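PDB 3HYI: protein DUF199/WhiA from Thermotoga maritima, which probably binds DNA and takes part in cell division and chromosome segregation, joining a degenerate LAGLIDADG homing endonuclease domain to a helix-turn-helix domain. Local coordinates for residues L115-F119 with F181-I185; F22-V28 with K67-K71; D247-A252 with K280-I284; E11-E15 with H54-A58; F105-F111 with S150-F155. All coordinates share one frame; numbering follows the deposited sequence.

Interaction 1: L115-F119 with F181-I185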
# COMPACT_ATOMS: atom_id res chain seq x y z
N LEU A 115 -8.68 15.20 -15.51
CA LEU A 115 -8.07 14.42 -14.42
C LEU A 115 -6.56 14.59 -14.37
O LEU A 115 -5.99 14.72 -13.28
CB LEU A 115 -8.40 12.93 -14.56
CG LEU A 115 -9.76 12.44 -14.07
CD1 LEU A 115 -9.88 10.95 -14.35
CD2 LEU A 115 -9.95 12.74 -12.59
N ARG A 116 -5.92 14.56 -15.53
CA ARG A 116 -4.47 14.74 -15.62
C ARG A 116 -4.06 16.11 -15.06
O ARG A 116 -3.10 16.21 -14.31
CB ARG A 116 -3.99 14.59 -17.07
CG ARG A 116 -2.48 14.68 -17.23
CD ARG A 116 -2.00 14.08 -18.55
NE ARG A 116 -2.68 14.67 -19.70
CZ ARG A 116 -3.58 14.07 -20.47
NH1 ARG A 116 -3.95 12.81 -20.28
NH2 ARG A 116 -4.12 14.76 -21.47
N GLY A 117 -4.81 17.15 -15.43
CA GLY A 117 -4.58 18.49 -14.90
C GLY A 117 -4.78 18.57 -13.40
O GLY A 117 -3.95 19.16 -12.70
N LEU A 118 -5.87 17.99 -12.91
CA LEU A 118 -6.17 17.94 -11.47
C LEU A 118 -5.05 17.27 -10.68
O LEU A 118 -4.64 17.75 -9.62
CB LEU A 118 -7.48 17.20 -11.21
CG LEU A 118 -8.80 17.93 -11.47
CD1 LEU A 118 -9.97 17.02 -11.14
CD2 LEU A 118 -8.89 19.23 -10.66
N PHE A 119 -4.57 16.15 -11.21
CA PHE A 119 -3.55 15.34 -10.55
C PHE A 119 -2.18 16.00 -10.55
O PHE A 119 -1.50 16.03 -9.52
CB PHE A 119 -3.45 13.97 -11.22
CG PHE A 119 -2.40 13.09 -10.63
CD1 PHE A 119 -1.17 12.94 -11.25
CD2 PHE A 119 -2.63 12.41 -9.44
CE1 PHE A 119 -0.19 12.12 -10.71
CE2 PHE A 119 -1.65 11.59 -8.88
CZ PHE A 119 -0.43 11.45 -9.52
N PHE A 181 -6.44 4.49 -13.10
CA PHE A 181 -6.36 5.94 -13.08
C PHE A 181 -5.08 6.42 -13.74
O PHE A 181 -5.11 7.28 -14.63
CB PHE A 181 -6.43 6.45 -11.64
CG PHE A 181 -6.42 7.95 -11.52
CD1 PHE A 181 -7.62 8.65 -11.46
CD2 PHE A 181 -5.22 8.65 -11.45
CE1 PHE A 181 -7.62 10.04 -11.35
CE2 PHE A 181 -5.22 10.03 -11.34
CZ PHE A 181 -6.41 10.73 -11.29
N LEU A 182 -3.95 5.86 -13.31
CA LEU A 182 -2.64 6.28 -13.81
C LEU A 182 -2.48 5.99 -15.30
O LEU A 182 -1.97 6.83 -16.04
CB LEU A 182 -1.52 5.61 -13.02
CG LEU A 182 -1.35 6.09 -11.57
CD1 LEU A 182 -0.31 5.25 -10.86
CD2 LEU A 182 -0.99 7.57 -11.51
N GLU A 183 -2.91 4.81 -15.74
CA GLU A 183 -2.83 4.44 -17.15
C GLU A 183 -3.76 5.30 -18.01
O GLU A 183 -3.40 5.69 -19.12
CB GLU A 183 -3.15 2.96 -17.36
CG GLU A 183 -2.92 2.51 -18.80
CD GLU A 183 -2.87 1.01 -18.96
OE1 GLU A 183 -3.05 0.28 -17.96
OE2 GLU A 183 -2.65 0.56 -20.10
N ALA A 184 -4.95 5.59 -17.50
CA ALA A 184 -5.91 6.46 -18.19
C ALA A 184 -5.30 7.83 -18.51
O ALA A 184 -5.46 8.33 -19.63
CB ALA A 184 -7.18 6.63 -17.35
N ILE A 185 -4.58 8.41 -17.55
CA ILE A 185 -3.98 9.74 -17.73
C ILE A 185 -2.61 9.72 -18.44
O ILE A 185 -2.02 10.77 -18.69
CB ILE A 185 -3.90 10.54 -16.40
CG1 ILE A 185 -2.93 9.90 -15.40
CG2 ILE A 185 -5.30 10.67 -15.78
CD1 ILE A 185 -2.81 10.66 -14.09
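Phe-119 and Phe-181 meet as an offset edge-to-face pair. The edge of the Phe-181 ring is turned toward the face of Phe-119. The planes stand at 64° and the centroids lie 6.0 Å apart. Phe-181 CE2 makes the nearest approach, 4.0 Å from Phe-119 CD2. The other flank of the Phe-181 ring serves a different partner, for its CE1 lies 3.8 Å from Leu-115 CD2. One ring thus fills the space between two side chains a helical turn apart. Ile-185 extends the apolar layer. Its CG1 sits between the backbone N and the carbonyl carbon (chi1 67°), which sends CD1 toward Phe-119 CD1 at 4.0 Å. The CG2 branch of Ile-185 packs on Leu-115 CB instead. Side chains of Phe-119 and Ile-185 cross at about a right angle. Arg-116 provides the polar link. Its chain bends at chi3 (55°) and brings NH1 to Ile-185 O at 3.2 Å. The donor stands above the carbonyl plane, and the oxygen is tilted slightly from the guanidinium plane. NE of Arg-116 forms a salt bridge with Glu-31. A leucine in place of Arg-116 would probably leave Ile-185 O without this donor and Glu-31 without its charged mate. Leu-134 and Ile-136 of strand 134-138 touch Phe-181, so the cluster also rests on the sheet. All the touching residues are buried. Helix 108-122 is here packed against helix 175-184 in the interior of the LAGLIDADG-like fold, where helices lie on an antiparallel sheet.

Interaction 2: F22-V28 with K67-K71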
# COMPACT_ATOMS: atom_id res chain seq x y z
N PHE A 22 -1.09 16.04 -26.87
CA PHE A 22 -2.18 17.01 -26.79
C PHE A 22 -3.24 16.58 -27.80
O PHE A 22 -3.12 16.86 -28.99
CB PHE A 22 -1.66 18.42 -27.08
CG PHE A 22 -0.42 18.78 -26.31
CD1 PHE A 22 -0.50 19.18 -24.98
CD2 PHE A 22 0.82 18.70 -26.91
CE1 PHE A 22 0.65 19.50 -24.27
CE2 PHE A 22 1.98 19.02 -26.20
CZ PHE A 22 1.89 19.42 -24.89
N GLY A 23 -4.27 15.89 -27.30
CA GLY A 23 -5.27 15.23 -28.15
C GLY A 23 -5.95 16.16 -29.13
O GLY A 23 -6.11 15.84 -30.31
N SER A 24 -6.34 17.32 -28.62
CA SER A 24 -7.02 18.34 -29.39
C SER A 24 -7.04 19.60 -28.53
O SER A 24 -6.67 19.57 -27.36
CB SER A 24 -8.46 17.92 -29.71
OG SER A 24 -9.19 17.66 -28.52
N ARG A 25 -7.48 20.69 -29.13
CA ARG A 25 -7.61 21.96 -28.42
C ARG A 25 -8.54 21.85 -27.21
O ARG A 25 -8.31 22.47 -26.17
CB ARG A 25 -8.14 23.00 -29.39
CG ARG A 25 -8.20 24.37 -28.82
CD ARG A 25 -8.76 25.35 -29.80
NE ARG A 25 -9.20 26.52 -29.06
CZ ARG A 25 -8.43 27.56 -28.75
NH1 ARG A 25 -7.15 27.62 -29.14
NH2 ARG A 25 -8.94 28.56 -28.04
N GLU A 26 -9.60 21.06 -27.37
CA GLU A 26 -10.62 20.86 -26.34
C GLU A 26 -10.05 20.12 -25.14
O GLU A 26 -10.33 20.47 -23.99
CB GLU A 26 -11.79 20.08 -26.93
CG GLU A 26 -12.65 20.88 -27.92
CD GLU A 26 -11.97 21.15 -29.25
OE1 GLU A 26 -11.20 20.29 -29.74
OE2 GLU A 26 -12.21 22.24 -29.82
N GLU A 27 -9.26 19.08 -25.42
CA GLU A 27 -8.59 18.30 -24.38
C GLU A 27 -7.49 19.11 -23.69
O GLU A 27 -7.25 18.95 -22.50
CB GLU A 27 -8.02 17.02 -24.97
CG GLU A 27 -9.07 15.99 -25.32
CD GLU A 27 -8.56 14.95 -26.31
OE1 GLU A 27 -7.88 14.01 -25.87
OE2 GLU A 27 -8.84 15.09 -27.52
N VAL A 28 -6.82 19.97 -24.45
CA VAL A 28 -5.80 20.87 -23.91
C VAL A 28 -6.42 21.88 -22.94
O VAL A 28 -5.89 22.12 -21.85
CB VAL A 28 -5.05 21.61 -25.04
CG1 VAL A 28 -4.17 22.73 -24.48
CG2 VAL A 28 -4.21 20.63 -25.85
N LYS A 67 1.78 26.89 -24.47
CA LYS A 67 2.49 26.93 -25.74
C LYS A 67 1.63 26.35 -26.87
O LYS A 67 1.60 26.89 -27.97
CB LYS A 67 3.80 26.16 -25.62
CG LYS A 67 4.59 25.97 -26.91
CD LYS A 67 5.81 25.09 -26.64
CE LYS A 67 6.40 24.52 -27.91
NZ LYS A 67 7.25 25.51 -28.62
N TYR A 68 0.96 25.23 -26.58
CA TYR A 68 0.03 24.63 -27.54
C TYR A 68 -1.04 25.64 -27.97
O TYR A 68 -1.38 25.72 -29.14
CB TYR A 68 -0.63 23.38 -26.94
CG TYR A 68 -1.63 22.71 -27.88
CD1 TYR A 68 -2.91 23.23 -28.06
CD2 TYR A 68 -1.29 21.55 -28.59
CE1 TYR A 68 -3.81 22.63 -28.92
CE2 TYR A 68 -2.20 20.94 -29.45
CZ TYR A 68 -3.46 21.49 -29.61
OH TYR A 68 -4.37 20.90 -30.45
N LEU A 69 -1.55 26.41 -27.00
CA LEU A 69 -2.61 27.39 -27.24
C LEU A 69 -2.09 28.75 -27.73
O LEU A 69 -2.89 29.62 -28.06
CB LEU A 69 -3.43 27.58 -25.95
CG LEU A 69 -4.19 26.35 -25.45
CD1 LEU A 69 -4.60 26.51 -23.98
CD2 LEU A 69 -5.40 26.06 -26.33
N SER A 70 -0.77 28.92 -27.78
CA SER A 70 -0.14 30.19 -28.16
C SER A 70 -0.55 31.34 -27.23
O SER A 70 -0.88 32.44 -27.68
CB SER A 70 -0.43 30.55 -29.62
OG SER A 70 -0.05 29.51 -30.50
N LYS A 71 -0.51 31.07 -25.93
CA LYS A 71 -0.85 32.06 -24.91
C LYS A 71 0.39 32.37 -24.06
O LYS A 71 1.08 31.46 -23.62
CB LYS A 71 -1.98 31.54 -24.02
CG LYS A 71 -3.31 31.36 -24.74
CD LYS A 71 -4.08 32.66 -24.86
CE LYS A 71 -5.46 32.45 -25.46
NZ LYS A 71 -5.43 32.16 -26.92
O HOH W 1 -3.78 18.38 -31.08
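Tyr-68 has CG opposite its backbone N (chi1 179°), which carries the ring across to Phe-22, Arg-25 and Val-28. Val-28 has CG1 opposite its own N (chi1 169°), and its two methyls divide the work. CG2 lies almost straight above the centre of the Tyr-68 ring in a CH-pi contact, 3.6 Å from the centroid. CG1 reaches Leu-69 CG at 3.7 Å, the two side chains meeting tip to tip. Phe-22 approaches the tyrosine through its CB, 3.5 Å from Tyr-68 CD2. The two aromatic rings are oblique, with planes at 43°, and their side chains slide past each other in opposite directions. A water ties the tyrosine to the loop before the helix. It donates to Phe-22 O at 2.7 Å and is also bonded to Tyr-68 OH. Near the outer side, Leu-69 CD2 lies over one face of the Arg-25 guanidinium, 3.7 Å from NH1 of Arg-25. An alanine at Tyr-68 would probably strip Val-28 CG2 of its ring face, open a gap beside Phe-22 and leave the bridging water without its hydroxyl partner. Ser-24 caps the helix, its OG taking a weak bond from Glu-27 N and donating to Glu-27 OE2 at 2.8 Å. Ser-70 leaves the other helix with positive phi. The contact lies between the serine N-cap that opens helix 25-39 and the Schellman motif that follows helix 56-68, within the N-terminal LAGLIDADG-like domain.

Interaction 3: D247-A252 with K280-I284; sequences DLRRVA and KLKRI
A single carboxylate oxygen, Asp-247 OD2, takes two cationic donors from the other helix. Arg-283 NH2 is 2.8 Å from Asp-247 OD2, on the syn side and 23° out of the carboxylate plane. Lys-280 NZ is 3.1 Å from the same Asp-247 OD2, which receives it on its anti lone pair. One oxygen thus holds the ends of two basic side chains. Lys-280 bends at chi3 and chi4 to bring NZ there. Asp-247 OD2 lies at the edge of the Arg-283 guanidinium, while Leu-248 covers one of its faces. CD2 of Leu-248 sits over the centre of that group, 3.4 Å from NH2 of Arg-283. The salt-bridge network borders a contact between helices 246-257 and 274-288. The axes of segments 247-252 and 280-284 cross at -94°, 9.7 Å apart at their closest. Segment 280-284 belongs to the predicted helix-turn-helix motif of the C-terminal domain. Next to the charges the packing is apolar. Val-251 CG2 touches Lys-280 CD at 3.6 Å, against the aliphatic part of the lysine. The CG1 branch of Val-251 turns to Leu-281 CD2, 3.9 Å away. Ile-284 pushes CD1 against the backbone, 3.5 Å from Leu-248 O, and also touches Ala-252 CB. Ile-232 of helix 207-238 meets both Ala-252 and Ile-284.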
# COMPACT_ATOMS: atom_id res chain seq x y z
N ASP A 247 14.93 -33.08 39.46
CA ASP A 247 14.27 -32.24 38.45
C ASP A 247 13.82 -33.02 37.21
O ASP A 247 12.81 -32.69 36.60
CB ASP A 247 15.17 -31.06 38.05
CG ASP A 247 16.44 -31.49 37.35
OD1 ASP A 247 17.05 -32.51 37.76
OD2 ASP A 247 16.85 -30.79 36.40
N LEU A 248 14.57 -34.06 36.85
CA LEU A 248 14.17 -34.96 35.77
C LEU A 248 13.04 -35.89 36.22
O LEU A 248 12.20 -36.28 35.41
CB LEU A 248 15.35 -35.79 35.28
CG LEU A 248 16.53 -35.03 34.67
CD1 LEU A 248 17.50 -36.02 34.01
CD2 LEU A 248 16.07 -33.99 33.66
N ARG A 249 13.02 -36.23 37.50
CA ARG A 249 12.01 -37.13 38.04
C ARG A 249 10.61 -36.54 37.96
O ARG A 249 9.66 -37.23 37.57
CB ARG A 249 12.33 -37.49 39.49
CG ARG A 249 11.32 -38.40 40.14
CD ARG A 249 11.72 -38.71 41.55
NE ARG A 249 11.62 -37.51 42.39
CZ ARG A 249 10.51 -37.09 42.99
NH1 ARG A 249 9.38 -37.77 42.88
NH2 ARG A 249 10.54 -35.98 43.72
N ARG A 250 10.48 -35.27 38.33
CA ARG A 250 9.19 -34.57 38.29
C ARG A 250 8.69 -34.41 36.86
O ARG A 250 7.48 -34.50 36.61
CB ARG A 250 9.30 -33.20 38.96
CG ARG A 250 9.59 -33.27 40.44
CD ARG A 250 9.45 -31.90 41.08
NE ARG A 250 10.55 -31.00 40.73
CZ ARG A 250 11.76 -31.03 41.30
NH1 ARG A 250 12.06 -31.92 42.25
NH2 ARG A 250 12.70 -30.17 40.90
N VAL A 251 9.61 -34.15 35.94
CA VAL A 251 9.29 -33.99 34.52
C VAL A 251 8.81 -35.30 33.90
O VAL A 251 7.87 -35.31 33.09
CB VAL A 251 10.50 -33.44 33.73
CG1 VAL A 251 10.26 -33.50 32.23
CG2 VAL A 251 10.81 -32.01 34.17
N ALA A 252 9.45 -36.41 34.28
CA ALA A 252 9.06 -37.74 33.82
C ALA A 252 7.66 -38.11 34.31
O ALA A 252 6.86 -38.64 33.55
CB ALA A 252 10.07 -38.78 34.29
N LYS A 280 14.96 -30.85 29.49
CA LYS A 280 14.93 -31.93 30.48
C LYS A 280 14.44 -33.24 29.89
O LYS A 280 14.95 -34.31 30.24
CB LYS A 280 14.06 -31.53 31.66
CG LYS A 280 14.76 -30.60 32.60
CD LYS A 280 13.81 -30.08 33.65
CE LYS A 280 14.18 -28.67 34.05
NZ LYS A 280 15.54 -28.61 34.65
N LEU A 281 13.44 -33.15 29.02
CA LEU A 281 12.95 -34.32 28.29
C LEU A 281 14.02 -34.91 27.38
O LEU A 281 14.11 -36.13 27.23
CB LEU A 281 11.69 -33.96 27.49
CG LEU A 281 10.41 -33.85 28.33
CD1 LEU A 281 9.33 -33.09 27.57
CD2 LEU A 281 9.92 -35.23 28.75
N LYS A 282 14.84 -34.05 26.77
CA LYS A 282 15.95 -34.50 25.92
C LYS A 282 16.99 -35.28 26.74
O LYS A 282 17.52 -36.29 26.27
CB LYS A 282 16.63 -33.31 25.23
CG LYS A 282 15.74 -32.60 24.23
N ARG A 283 17.27 -34.81 27.95
CA ARG A 283 18.16 -35.52 28.87
C ARG A 283 17.60 -36.89 29.26
O ARG A 283 18.34 -37.87 29.32
CB ARG A 283 18.39 -34.71 30.15
CG ARG A 283 19.30 -33.50 29.96
CD ARG A 283 19.96 -33.12 31.27
NE ARG A 283 19.11 -32.27 32.11
CZ ARG A 283 19.12 -32.25 33.44
NH1 ARG A 283 19.90 -33.06 34.15
NH2 ARG A 283 18.31 -31.42 34.08
N ILE A 284 16.30 -36.93 29.53
CA ILE A 284 15.62 -38.17 29.89
C ILE A 284 15.72 -39.19 28.75
O ILE A 284 15.99 -40.36 28.98
CB ILE A 284 14.15 -37.91 30.27
CG1 ILE A 284 14.07 -37.22 31.64
CG2 ILE A 284 13.35 -39.21 30.30
CD1 ILE A 284 12.70 -36.67 31.98

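Interaction 4: E11-E15 with H54-A58; sequences EEIKE and HSFAA
The backbones come closest where Glu-15 and Ala-57 have CA atoms 5.2 Å apart, helix 9-16 passing the first turn of helix 56-68. Glu-11 makes the polar grip. Its chain bends at chi2 (65°), and the carboxylate spans two donors. Ser-55 OG donates to Glu-11 OE1 at 2.6 Å. The backbone N of Ala-57 donates to Glu-11 OE2 at 3.0 Å, with an N-H...O angle of 157°. Both oxygens use their syn lone pairs, so the two bonds hold the carboxylate against rotation. Ser-55 is also the N-cap: its OG accepts from Ala-58 N at 3.2 Å in a nearly straight bond. The hydroxyl therefore donates to the glutamate and accepts from the helix. The negative charge of Glu-11 lies at the helix N-terminus, where the dipole is likely to favour it. Ala-57 supplies the apolar part. Its CB lies 3.6 Å from Lys-14 CB and 3.5 Å from Lys-14 O, a close fit that rests on the small side chain. Lys-14 then runs extended past Ser-55, with CD 3.7 Å from Ser-55 OG. Its NZ donates to Leu-120 O and Gly-123 O, and the lysine makes a cation-pi contact with Phe-119. Helix 9-16 packs against both the start of helix 56-68, just after strand 48-53, and the C-terminal part of helix 108-122, which also touch each other through Ala-58 and Leu-120.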
# COMPACT_ATOMS: atom_id res chain seq x y z
N GLU A 11 6.51 12.62 -7.81
CA GLU A 11 7.10 13.47 -8.85
C GLU A 11 7.60 12.65 -10.03
O GLU A 11 7.55 13.12 -11.17
CB GLU A 11 8.23 14.33 -8.26
CG GLU A 11 8.84 15.37 -9.22
CD GLU A 11 7.88 16.48 -9.64
OE1 GLU A 11 6.75 16.56 -9.11
OE2 GLU A 11 8.26 17.29 -10.52
N GLU A 12 8.09 11.44 -9.77
CA GLU A 12 8.51 10.53 -10.84
C GLU A 12 7.34 10.15 -11.76
O GLU A 12 7.52 10.05 -12.98
CB GLU A 12 9.14 9.26 -10.26
CG GLU A 12 10.56 9.47 -9.77
CD GLU A 12 11.18 8.19 -9.26
OE1 GLU A 12 12.23 7.78 -9.80
OE2 GLU A 12 10.62 7.57 -8.33
N ILE A 13 6.17 9.93 -11.18
CA ILE A 13 4.94 9.72 -11.95
C ILE A 13 4.61 10.96 -12.77
O ILE A 13 4.29 10.86 -13.96
CB ILE A 13 3.75 9.38 -11.03
CG1 ILE A 13 3.92 7.99 -10.41
CG2 ILE A 13 2.43 9.43 -11.79
CD1 ILE A 13 3.27 7.86 -9.07
N LYS A 14 4.68 12.13 -12.14
CA LYS A 14 4.35 13.38 -12.82
C LYS A 14 5.30 13.74 -13.96
O LYS A 14 4.89 14.37 -14.93
CB LYS A 14 4.26 14.53 -11.80
CG LYS A 14 3.06 14.40 -10.89
CD LYS A 14 2.94 15.54 -9.91
CE LYS A 14 1.73 15.33 -9.00
NZ LYS A 14 1.39 16.55 -8.22
N GLU A 15 6.56 13.32 -13.86
CA GLU A 15 7.53 13.50 -14.94
C GLU A 15 7.15 12.75 -16.22
O GLU A 15 7.42 13.23 -17.32
CB GLU A 15 8.93 13.07 -14.50
CG GLU A 15 9.61 14.05 -13.55
CD GLU A 15 10.91 13.52 -12.99
OE1 GLU A 15 11.08 12.28 -12.92
OE2 GLU A 15 11.77 14.34 -12.62
N HIS A 54 3.55 23.14 -6.61
CA HIS A 54 4.66 22.57 -5.85
C HIS A 54 5.46 21.56 -6.66
O HIS A 54 6.47 21.04 -6.19
CB HIS A 54 4.13 21.93 -4.57
CG HIS A 54 3.50 22.90 -3.63
ND1 HIS A 54 2.20 23.35 -3.79
CD2 HIS A 54 3.98 23.53 -2.53
CE1 HIS A 54 1.91 24.21 -2.83
NE2 HIS A 54 2.97 24.33 -2.05
N SER A 55 5.02 21.29 -7.89
CA SER A 55 5.68 20.33 -8.77
C SER A 55 6.31 21.02 -9.97
O SER A 55 5.68 21.87 -10.61
CB SER A 55 4.67 19.29 -9.24
OG SER A 55 5.24 18.39 -10.17
N PHE A 56 7.56 20.67 -10.28
CA PHE A 56 8.23 21.16 -11.48
C PHE A 56 7.69 20.46 -12.73
O PHE A 56 7.61 21.08 -13.79
CB PHE A 56 9.74 20.97 -11.39
CG PHE A 56 10.41 21.93 -10.46
CD1 PHE A 56 10.87 21.52 -9.21
CD2 PHE A 56 10.58 23.26 -10.83
CE1 PHE A 56 11.49 22.42 -8.36
CE2 PHE A 56 11.19 24.16 -9.97
CZ PHE A 56 11.64 23.74 -8.73
N ALA A 57 7.34 19.18 -12.60
CA ALA A 57 6.69 18.45 -13.69
C ALA A 57 5.38 19.13 -14.07
O ALA A 57 5.09 19.34 -15.25
CB ALA A 57 6.45 17.01 -13.30
N ALA A 58 4.58 19.48 -13.06
CA ALA A 58 3.32 20.20 -13.26
C ALA A 58 3.55 21.57 -13.91
O ALA A 58 2.80 21.96 -14.80
CB ALA A 58 2.58 20.37 -11.94

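Interaction 5: F105-F111 with S150-F155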
# COMPACT_ATOMS: atom_id res chain seq x y z
N PHE A 105 -16.47 17.12 -18.02
CA PHE A 105 -17.02 15.82 -17.64
C PHE A 105 -17.78 15.14 -18.77
O PHE A 105 -17.99 13.94 -18.73
CB PHE A 105 -17.94 15.96 -16.44
CG PHE A 105 -17.30 16.63 -15.27
CD1 PHE A 105 -16.41 15.95 -14.46
CD2 PHE A 105 -17.57 17.96 -14.99
CE1 PHE A 105 -15.81 16.57 -13.39
CE2 PHE A 105 -16.97 18.60 -13.91
CZ PHE A 105 -16.09 17.90 -13.11
N PHE A 106 -18.14 15.91 -19.79
CA PHE A 106 -19.12 15.47 -20.79
C PHE A 106 -18.70 14.29 -21.66
O PHE A 106 -19.47 13.80 -22.47
CB PHE A 106 -19.43 16.63 -21.73
CG PHE A 106 -20.87 16.77 -22.02
CD1 PHE A 106 -21.69 17.42 -21.11
CD2 PHE A 106 -21.43 16.23 -23.16
CE1 PHE A 106 -23.04 17.54 -21.34
CE2 PHE A 106 -22.78 16.35 -23.40
CZ PHE A 106 -23.59 17.01 -22.49
N ASP A 107 -17.47 13.84 -21.47
CA ASP A 107 -16.77 13.12 -22.50
C ASP A 107 -15.60 12.46 -21.80
O ASP A 107 -14.97 13.08 -20.95
CB ASP A 107 -16.28 14.16 -23.50
CG ASP A 107 -15.76 13.55 -24.76
OD1 ASP A 107 -16.60 13.11 -25.56
OD2 ASP A 107 -14.53 13.54 -24.96
N VAL A 108 -15.33 11.20 -22.13
CA VAL A 108 -14.23 10.47 -21.47
C VAL A 108 -12.86 11.02 -21.87
O VAL A 108 -11.94 11.03 -21.05
CB VAL A 108 -14.29 8.94 -21.71
CG1 VAL A 108 -14.30 8.60 -23.19
CG2 VAL A 108 -13.13 8.25 -21.01
N ALA A 109 -12.73 11.49 -23.10
CA ALA A 109 -11.49 12.12 -23.56
C ALA A 109 -11.25 13.44 -22.81
O ALA A 109 -10.16 13.68 -22.29
CB ALA A 109 -11.52 12.35 -25.06
N LEU A 110 -12.27 14.28 -22.76
CA LEU A 110 -12.19 15.55 -22.02
C LEU A 110 -11.95 15.31 -20.53
O LEU A 110 -11.15 16.00 -19.90
CB LEU A 110 -13.47 16.37 -22.20
CG LEU A 110 -13.80 16.82 -23.63
CD1 LEU A 110 -15.19 17.46 -23.68
CD2 LEU A 110 -12.74 17.79 -24.15
N PHE A 111 -12.63 14.31 -19.98
CA PHE A 111 -12.52 13.99 -18.55
C PHE A 111 -11.13 13.48 -18.16
O PHE A 111 -10.62 13.83 -17.10
CB PHE A 111 -13.59 12.98 -18.14
CG PHE A 111 -13.54 12.61 -16.69
CD1 PHE A 111 -13.79 13.56 -15.71
CD2 PHE A 111 -13.22 11.32 -16.30
CE1 PHE A 111 -13.75 13.23 -14.37
CE2 PHE A 111 -13.18 10.98 -14.96
CZ PHE A 111 -13.44 11.93 -13.99
N SER A 150 -17.85 10.79 -12.21
CA SER A 150 -17.32 10.45 -13.54
C SER A 150 -16.25 9.37 -13.47
O SER A 150 -16.14 8.55 -14.38
CB SER A 150 -16.78 11.70 -14.24
OG SER A 150 -17.83 12.52 -14.71
N LEU A 151 -15.46 9.36 -12.40
CA LEU A 151 -14.49 8.29 -12.16
C LEU A 151 -15.18 6.94 -12.09
O LEU A 151 -14.66 5.94 -12.59
CB LEU A 151 -13.70 8.54 -10.86
CG LEU A 151 -12.54 9.53 -10.96
CD1 LEU A 151 -11.98 9.83 -9.57
CD2 LEU A 151 -11.45 8.98 -11.88
N LYS A 152 -16.36 6.91 -11.47
CA LYS A 152 -17.16 5.70 -11.34
C LYS A 152 -17.84 5.31 -12.66
O LYS A 152 -17.75 4.17 -13.09
CB LYS A 152 -18.22 5.88 -10.25
N ASP A 153 -18.52 6.27 -13.28
CA ASP A 153 -19.24 6.03 -14.54
C ASP A 153 -18.32 5.54 -15.65
O ASP A 153 -18.62 4.55 -16.32
CB ASP A 153 -19.97 7.30 -15.00
CG ASP A 153 -21.09 7.72 -14.07
OD1 ASP A 153 -21.40 8.93 -14.02
OD2 ASP A 153 -21.68 6.85 -13.39
N PHE A 154 -17.20 6.23 -15.85
CA PHE A 154 -16.29 5.94 -16.95
C PHE A 154 -15.34 4.77 -16.68
O PHE A 154 -15.12 3.94 -17.56
CB PHE A 154 -15.45 7.17 -17.31
CG PHE A 154 -16.25 8.29 -17.95
CD1 PHE A 154 -17.02 8.06 -19.08
CD2 PHE A 154 -16.19 9.58 -17.43
CE1 PHE A 154 -17.74 9.09 -19.67
CE2 PHE A 154 -16.90 10.62 -18.03
CZ PHE A 154 -17.68 10.37 -19.15
N PHE A 155 -14.78 4.71 -15.48
CA PHE A 155 -13.70 3.76 -15.17
C PHE A 155 -14.02 2.77 -14.05
O PHE A 155 -13.16 1.97 -13.68
CB PHE A 155 -12.43 4.53 -14.83
CG PHE A 155 -11.93 5.41 -15.95
CD1 PHE A 155 -11.23 4.86 -17.02
CD2 PHE A 155 -12.17 6.78 -15.95
CE1 PHE A 155 -10.77 5.66 -18.06
CE2 PHE A 155 -11.72 7.58 -16.99
CZ PHE A 155 -11.02 7.02 -18.04
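Phe-111 is the tightly packed part of this contact, a knob set among Ser-150, Leu-151, Phe-154 and Phe-155. With chi1 at -180° the ring extends away from its own backbone N and reaches across to helix 141-155. Ser-150 CB lies over one face of that ring, 3.5 Å from the centroid, in a CH-pi contact displaced toward the rim. Leu-151 CG meets the ring at its edge, 4.0 Å from Phe-111 CZ. Phe-155 and Phe-111 meet edge to edge, through CE2 and CD2. Phe-154 is oblique to Phe-111, with planes at 37°, and Phe-111 CD2 lies 3.6 Å from Phe-154 CD2. The outer side is looser. Phe-154 and Val-108 are exposed, and Val-108 CB sits over the Phe-154 face at 4.2 Å from its centroid. Phe-105 O touches the edge of the same ring. Asp-107 caps the helix through OD2, which accepts from Leu-110 N at 3.2 Å and weakly from Ala-109 N. The contact joins the start of helix 108-122 to the end of helix 141-155. Helix 175-184 lies beyond Leu-151 and Phe-155, while helix 25-39 meets Ala-109 and Leu-110.

Interactions 1, 2, 4 and 5 belong to the LAGLIDADG-like part of the chain. Interaction 3 lies in the helix-turn-helix domain, its centre about 69 Å from that of interaction 1. Interaction 1 is fully buried and mostly aromatic and aliphatic. It touches interaction 5, with which it shares helix 108-122, through Leu-115 and Leu-151. It also touches interaction 4, where Lys-14 meets Phe-119. Interactions 2 and 4 use opposite ends of helix 56-68; one relies on a tyrosine face and a water, the other on a glutamate. Interaction 3 has a buried apolar layer but sets salt bridges at its border. Interactions 2, 4 and 5 are only partly buried; 2 and 5 meet through Glu-26 and Leu-110.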